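Local coordinates for protein 6-carboxyhexanoate--coa ligase (Bacillus subtilis, PDB 5FLG) that belongs to the 6-carboxyhexanoate--CoA ligase family and binds phosphoaminophosphonic acid-adenylate ester, magnesium and pimelic acid, at residues Y9-R14 against M62-E67; I76-V81 against I252-D257. All coordinates share one frame; numbering follows the deposited sequence.

Contact 1 (Y9-R14 against M62-E67); sequences YSVRMR and MQIQFE
Arg-12 and Gln-65 face each other as a hydrogen-bonded pair of antiparallel strands, each backbone N 2.8 Å from the carbonyl O of the other, and their side chains rise side by side from the same face. In Arg-12, CB leads to CG beside the backbone N (chi1 -70°), and the chain runs straight on to CD. A bend at chi3 (-68°) then places NE, which donates to a water 3.0 Å away at the edge of the guanidinium; that water also reaches Ser-10 O and Gln-65 OE1. At the tip, NH2 of Arg-12 makes a weak hydrogen bond to Gln-65 OE1 (2.9 Å), with guanidinium and amide planes nearly perpendicular, and a long salt bridge (3.7 Å) to Glu-67 OE2, also salt-bridged to Arg-149. Strand 8-17 is central in a three-stranded antiparallel sheet, and 61-68 its edge within the chain; there the second subunit adds a strand, and Gln-63 NE2 is hydrogen-bonded to OE1 of Gln-65 of that subunit. Apolar side chains line the other face, where Val-11, Met-62 and Phe-66 meet helix 40-52: Val-11 CG2 lies 3.9 Å from Phe-66 CB, and Met-13 CG 4.0 Å from both Ile-64 CG1 and Met-62 CG.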
loop_
_atom_site.group_PDB
_atom_site.type_symbol
_atom_site.label_atom_id
_atom_site.label_comp_id
_atom_site.label_asym_id
_atom_site.label_seq_id
_atom_site.Cartn_x
_atom_site.Cartn_y
_atom_site.Cartn_z
ATOM N N TYR A 9 10.705 4.465 -9.946
ATOM C CA TYR A 9 9.775 4.309 -8.837
ATOM C C TYR A 9 9.924 2.944 -8.224
ATOM O O TYR A 9 10.040 1.953 -8.934
ATOM C CB TYR A 9 8.328 4.512 -9.312
ATOM C CG TYR A 9 8.045 5.913 -9.765
ATOM C CD1 TYR A 9 8.469 6.345 -11.001
ATOM C CD2 TYR A 9 7.434 6.826 -8.927
ATOM C CE1 TYR A 9 8.274 7.638 -11.422
ATOM C CE2 TYR A 9 7.193 8.123 -9.348
ATOM C CZ TYR A 9 7.647 8.526 -10.578
ATOM O OH TYR A 9 7.495 9.814 -10.999
ATOM N N SER A 10 10.036 2.917 -6.890
ATOM C CA SER A 10 10.010 1.687 -6.129
ATOM C C SER A 10 8.559 1.240 -5.935
ATOM O O SER A 10 7.741 2.000 -5.430
ATOM C CB SER A 10 10.645 1.912 -4.739
ATOM O OG SER A 10 10.562 0.726 -3.962
ATOM N N VAL A 11 8.244 0.014 -6.297
ATOM C CA VAL A 11 6.870 -0.501 -6.119
ATOM C C VAL A 11 6.961 -1.769 -5.323
ATOM O O VAL A 11 7.662 -2.710 -5.726
ATOM C CB VAL A 11 6.150 -0.803 -7.455
ATOM C CG1 VAL A 11 4.671 -1.052 -7.196
ATOM C CG2 VAL A 11 6.278 0.348 -8.433
ATOM N N ARG A 12 6.334 -1.764 -4.145
ATOM C CA ARG A 12 6.451 -2.863 -3.208
ATOM C C ARG A 12 5.089 -3.399 -2.818
ATOM O O ARG A 12 4.094 -2.659 -2.815
ATOM C CB ARG A 12 7.172 -2.404 -1.924
ATOM C CG ARG A 12 8.649 -2.127 -2.143
ATOM C CD ARG A 12 9.324 -1.716 -0.834
ATOM N NE ARG A 12 8.841 -0.418 -0.376
ATOM C CZ ARG A 12 8.996 0.048 0.861
ATOM N NH1 ARG A 12 9.430 -0.751 1.823
ATOM N NH2 ARG A 12 8.680 1.298 1.141
ATOM N N MET A 13 5.075 -4.678 -2.464
ATOM C CA MET A 13 3.861 -5.372 -2.115
ATOM C C MET A 13 4.182 -6.344 -0.998
ATOM O O MET A 13 5.143 -7.083 -1.076
ATOM C CB MET A 13 3.292 -6.156 -3.319
ATOM C CG MET A 13 2.041 -6.991 -3.005
ATOM S SD MET A 13 2.352 -8.696 -2.445
ATOM C CE MET A 13 3.095 -9.428 -3.880
ATOM N N ARG A 14 3.234 -6.510 -0.094
ATOM C CA ARG A 14 3.243 -7.662 0.737
ATOM C C ARG A 14 1.829 -8.132 1.032
ATOM O O ARG A 14 0.865 -7.351 1.011
ATOM C CB ARG A 14 3.977 -7.323 2.030
ATOM C CG ARG A 14 3.330 -6.200 2.784
ATOM C CD ARG A 14 4.308 -5.696 3.833
ATOM N NE ARG A 14 3.697 -4.799 4.804
ATOM C CZ ARG A 14 4.288 -3.702 5.271
ATOM N NH1 ARG A 14 5.473 -3.309 4.799
ATOM N NH2 ARG A 14 3.666 -2.966 6.181
ATOM N N MET A 62 -3.350 -7.115 2.090
ATOM C CA MET A 62 -2.288 -6.793 1.147
ATOM C C MET A 62 -2.086 -5.299 1.089
ATOM O O MET A 62 -3.033 -4.530 1.199
ATOM C CB MET A 62 -2.595 -7.359 -0.247
ATOM C CG MET A 62 -1.511 -7.095 -1.279
ATOM S SD MET A 62 -1.949 -7.595 -2.974
ATOM C CE MET A 62 -2.482 -9.283 -2.672
ATOM N N GLN A 63 -0.817 -4.906 1.000
ATOM C CA GLN A 63 -0.411 -3.546 0.742
ATOM C C GLN A 63 0.422 -3.460 -0.524
ATOM O O GLN A 63 1.345 -4.238 -0.723
ATOM C CB GLN A 63 0.457 -3.040 1.888
ATOM C CG GLN A 63 -0.239 -3.055 3.223
ATOM C CD GLN A 63 0.597 -2.387 4.332
ATOM O OE1 GLN A 63 1.709 -2.830 4.656
ATOM N NE2 GLN A 63 0.026 -1.368 4.958
ATOM N N ILE A 64 0.230 -2.397 -1.287
ATOM C CA ILE A 64 1.041 -2.139 -2.464
ATOM C C ILE A 64 1.322 -0.668 -2.409
ATOM O O ILE A 64 0.433 0.124 -2.137
ATOM C CB ILE A 64 0.279 -2.418 -3.799
ATOM C CG1 ILE A 64 -0.254 -3.834 -3.842
ATOM C CG2 ILE A 64 1.200 -2.182 -4.965
ATOM C CD1 ILE A 64 -0.869 -4.248 -5.183
ATOM N N GLN A 65 2.584 -0.304 -2.591
ATOM C CA GLN A 65 3.002 1.071 -2.452
ATOM C C GLN A 65 3.972 1.423 -3.584
ATOM O O GLN A 65 4.805 0.609 -3.962
ATOM C CB GLN A 65 3.669 1.250 -1.093
ATOM C CG GLN A 65 4.399 2.571 -0.928
ATOM C CD GLN A 65 5.247 2.627 0.339
ATOM O OE1 GLN A 65 6.455 2.896 0.285
ATOM N NE2 GLN A 65 4.615 2.397 1.478
ATOM N N PHE A 66 3.944 2.667 -4.032
ATOM C CA PHE A 66 5.005 3.175 -4.872
ATOM C C PHE A 66 5.493 4.520 -4.413
ATOM O O PHE A 66 4.760 5.271 -3.777
ATOM C CB PHE A 66 4.626 3.183 -6.373
ATOM C CG PHE A 66 3.720 4.290 -6.778
ATOM C CD1 PHE A 66 4.189 5.590 -6.856
ATOM C CD2 PHE A 66 2.457 3.998 -7.317
ATOM C CE1 PHE A 66 3.356 6.612 -7.277
ATOM C CE2 PHE A 66 1.668 4.998 -7.856
ATOM C CZ PHE A 66 2.112 6.310 -7.838
ATOM N N GLU A 67 6.773 4.763 -4.663
ATOM C CA GLU A 67 7.393 6.032 -4.335
ATOM C C GLU A 67 8.563 6.310 -5.231
ATOM O O GLU A 67 9.264 5.409 -5.664
ATOM C CB GLU A 67 7.881 6.034 -2.884
ATOM C CG GLU A 67 9.104 5.155 -2.674
ATOM C CD GLU A 67 9.430 4.893 -1.212
ATOM O OE1 GLU A 67 8.993 5.683 -0.338
ATOM O OE2 GLU A 67 10.177 3.911 -0.958
HETATM O O HOH W 1 7.621 1.535 -2.283
#

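Contact 2 (I76-V81 against I252-D257); sequences IQPLPV and IEWEED
The side chains of Ile-76 and Ile-252 meet at a slant, CG1 of Ile-76 lying 3.6 Å from CD1 of Ile-252. In Ile-76 the first torsion (chi1 58°) sets CG1 between the backbone N and the carbonyl carbon, where it meets that methyl. The other branch of Ile-252, CG2, turns to the ring of Pro-78 and approaches its CD to 3.7 Å. Pro-78 is thus shared: its CD also lies 3.8 Å from CB of Trp-254, and its CG approaches the same CB. The two segments leave neighbouring strands of a small parallel sheet, 74-76 beside the central 250-252, and Ile-76 with Ile-252 is the parallel bridge at its end. There Glu-253 N donates to Ile-76 O (2.8 Å, 166° at the hydrogen), and the chains continue as loops. Beyond the bridge the amide of Gln-77 is less surely placed; as modelled, its plane is turned 48° from the indole of Trp-254. Trp-254 carries the backbone N of Glu-256 over the centre of one ring face, 3.9 Å above the plane. Trp-160, on helix 154-164, meets Trp-254 edge-to-face and also touches Pro-78, while helix 170-184 packs against Ile-252.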
loop_
_atom_site.group_PDB
_atom_site.type_symbol
_atom_site.label_atom_id
_atom_site.label_comp_id
_atom_site.label_asym_id
_atom_site.label_seq_id
_atom_site.Cartn_x
_atom_site.Cartn_y
_atom_site.Cartn_z
ATOM N N ILE A 76 24.098 -2.953 -13.121
ATOM C CA ILE A 76 25.103 -3.994 -13.031
ATOM C C ILE A 76 24.722 -5.212 -13.832
ATOM O O ILE A 76 23.555 -5.390 -14.216
ATOM C CB ILE A 76 25.312 -4.454 -11.584
ATOM C CG1 ILE A 76 24.015 -4.966 -10.994
ATOM C CG2 ILE A 76 25.877 -3.333 -10.716
ATOM C CD1 ILE A 76 24.172 -5.636 -9.654
ATOM N N GLN A 77 25.727 -6.017 -14.138
ATOM C CA GLN A 77 25.563 -7.353 -14.674
ATOM C C GLN A 77 25.055 -8.349 -13.654
ATOM O O GLN A 77 25.264 -8.174 -12.466
ATOM C CB GLN A 77 26.897 -7.896 -15.182
ATOM C CG GLN A 77 27.517 -7.079 -16.293
ATOM C CD GLN A 77 26.952 -7.419 -17.656
ATOM O OE1 GLN A 77 26.622 -6.523 -18.402
ATOM N NE2 GLN A 77 26.868 -8.715 -17.999
ATOM N N PRO A 78 24.240 -9.318 -14.115
ATOM C CA PRO A 78 23.898 -10.429 -13.263
ATOM C C PRO A 78 25.150 -11.228 -12.976
ATOM O O PRO A 78 26.073 -11.255 -13.772
ATOM C CB PRO A 78 22.899 -11.242 -14.104
ATOM C CG PRO A 78 23.301 -10.950 -15.510
ATOM C CD PRO A 78 23.781 -9.515 -15.509
ATOM N N LEU A 79 25.166 -11.886 -11.833
ATOM C CA LEU A 79 26.155 -12.916 -11.573
ATOM C C LEU A 79 26.136 -13.943 -12.682
ATOM O O LEU A 79 25.071 -14.317 -13.162
ATOM C CB LEU A 79 25.865 -13.600 -10.234
ATOM C CG LEU A 79 25.963 -12.723 -8.986
ATOM C CD1 LEU A 79 25.343 -13.448 -7.808
ATOM C CD2 LEU A 79 27.399 -12.309 -8.672
ATOM N N PRO A 80 27.312 -14.504 -12.988
ATOM C CA PRO A 80 27.418 -15.792 -13.687
ATOM C C PRO A 80 26.681 -16.932 -13.000
ATOM O O PRO A 80 26.696 -17.039 -11.771
ATOM C CB PRO A 80 28.911 -16.072 -13.716
ATOM C CG PRO A 80 29.503 -15.220 -12.631
ATOM C CD PRO A 80 28.576 -14.073 -12.355
ATOM N N VAL A 81 25.876 -17.663 -13.779
ATOM C CA VAL A 81 25.052 -18.717 -13.255
ATOM C C VAL A 81 25.616 -20.098 -13.586
ATOM O O VAL A 81 26.108 -20.335 -14.673
ATOM C CB VAL A 81 23.653 -18.610 -13.864
ATOM C CG1 VAL A 81 22.823 -19.825 -13.524
ATOM C CG2 VAL A 81 23.001 -17.337 -13.373
ATOM N N ILE A 252 19.411 -4.566 -13.201
ATOM C CA ILE A 252 20.250 -5.551 -13.834
ATOM C C ILE A 252 20.194 -5.351 -15.365
ATOM O O ILE A 252 19.125 -5.251 -15.958
ATOM C CB ILE A 252 19.793 -6.960 -13.493
ATOM C CG1 ILE A 252 19.693 -7.136 -11.989
ATOM C CG2 ILE A 252 20.719 -7.968 -14.126
ATOM C CD1 ILE A 252 21.021 -6.988 -11.270
ATOM N N GLU A 253 21.346 -5.304 -16.009
ATOM C CA GLU A 253 21.390 -5.314 -17.455
ATOM C C GLU A 253 22.508 -6.218 -17.868
ATOM O O GLU A 253 23.679 -5.952 -17.576
ATOM C CB GLU A 253 21.618 -3.923 -18.031
ATOM C CG GLU A 253 21.392 -3.892 -19.535
ATOM C CD GLU A 253 22.043 -2.710 -20.231
ATOM O OE1 GLU A 253 21.979 -1.579 -19.692
ATOM O OE2 GLU A 253 22.563 -2.918 -21.355
ATOM N N TRP A 254 22.145 -7.329 -18.491
ATOM C CA TRP A 254 23.148 -8.226 -19.009
ATOM C C TRP A 254 23.611 -7.762 -20.387
ATOM O O TRP A 254 22.799 -7.372 -21.205
ATOM C CB TRP A 254 22.583 -9.598 -19.091
ATOM C CG TRP A 254 23.407 -10.525 -19.886
ATOM C CD1 TRP A 254 24.547 -11.131 -19.491
ATOM C CD2 TRP A 254 23.126 -10.999 -21.203
ATOM N NE1 TRP A 254 25.009 -11.951 -20.485
ATOM C CE2 TRP A 254 24.140 -11.904 -21.541
ATOM C CE3 TRP A 254 22.085 -10.782 -22.111
ATOM C CZ2 TRP A 254 24.139 -12.614 -22.736
ATOM C CZ3 TRP A 254 22.104 -11.465 -23.312
ATOM C CH2 TRP A 254 23.143 -12.350 -23.621
ATOM N N GLU A 255 24.917 -7.619 -20.558
ATOM C CA GLU A 255 25.496 -7.166 -21.831
ATOM C C GLU A 255 25.826 -8.342 -22.705
ATOM O O GLU A 255 26.793 -9.068 -22.448
ATOM C CB GLU A 255 26.794 -6.386 -21.579
ATOM C CG GLU A 255 26.635 -5.236 -20.602
ATOM C CD GLU A 255 26.384 -3.911 -21.284
ATOM O OE1 GLU A 255 27.191 -3.540 -22.165
ATOM O OE2 GLU A 255 25.409 -3.223 -20.908
ATOM N N GLU A 256 25.016 -8.539 -23.727
ATOM C CA GLU A 256 25.217 -9.608 -24.663
ATOM C C GLU A 256 26.565 -9.370 -25.295
ATOM O O GLU A 256 27.299 -10.280 -25.571
ATOM C CB GLU A 256 24.104 -9.590 -25.706
ATOM C CG GLU A 256 24.472 -10.175 -27.052
ATOM C CD GLU A 256 23.279 -10.705 -27.824
ATOM O OE1 GLU A 256 22.438 -11.407 -27.226
ATOM O OE2 GLU A 256 23.200 -10.426 -29.029
ATOM N N ASP A 257 26.866 -8.107 -25.496
ATOM C CA ASP A 257 28.025 -7.700 -26.216
ATOM C C ASP A 257 29.277 -8.256 -25.556
ATOM O O ASP A 257 30.158 -8.664 -26.279
ATOM C CB ASP A 257 28.047 -6.178 -26.448
ATOM C CG ASP A 257 27.129 -5.759 -27.596
ATOM O OD1 ASP A 257 26.816 -6.604 -28.455
ATOM O OD2 ASP A 257 26.701 -4.596 -27.639
#

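In the fold
Contact 1 lies within one sheet, contact 2 at the end of another and in the loops that leave it; their centres are 26 Å apart and their nearest atoms about 12 Å apart, and they follow one another along the chain without touching. Contact 1 lies closer to the bound phosphoaminophosphonic acid-adenylate ester: the side chain of Met-13 is about 5 Å from it and about 8 Å from a magnesium ion. Contact 2 is more remote, the side chain of Pro-78 being about 11 Å from pimelic acid and that of Ile-252 about 13 Å from the phosphoaminophosphonic acid-adenylate ester. Helix 170-184, which packs against contact 2, carries the pimelic acid pocket residues Arg-171, Ile-172 and Ala-175. Only contact 1 is touched by the second subunit.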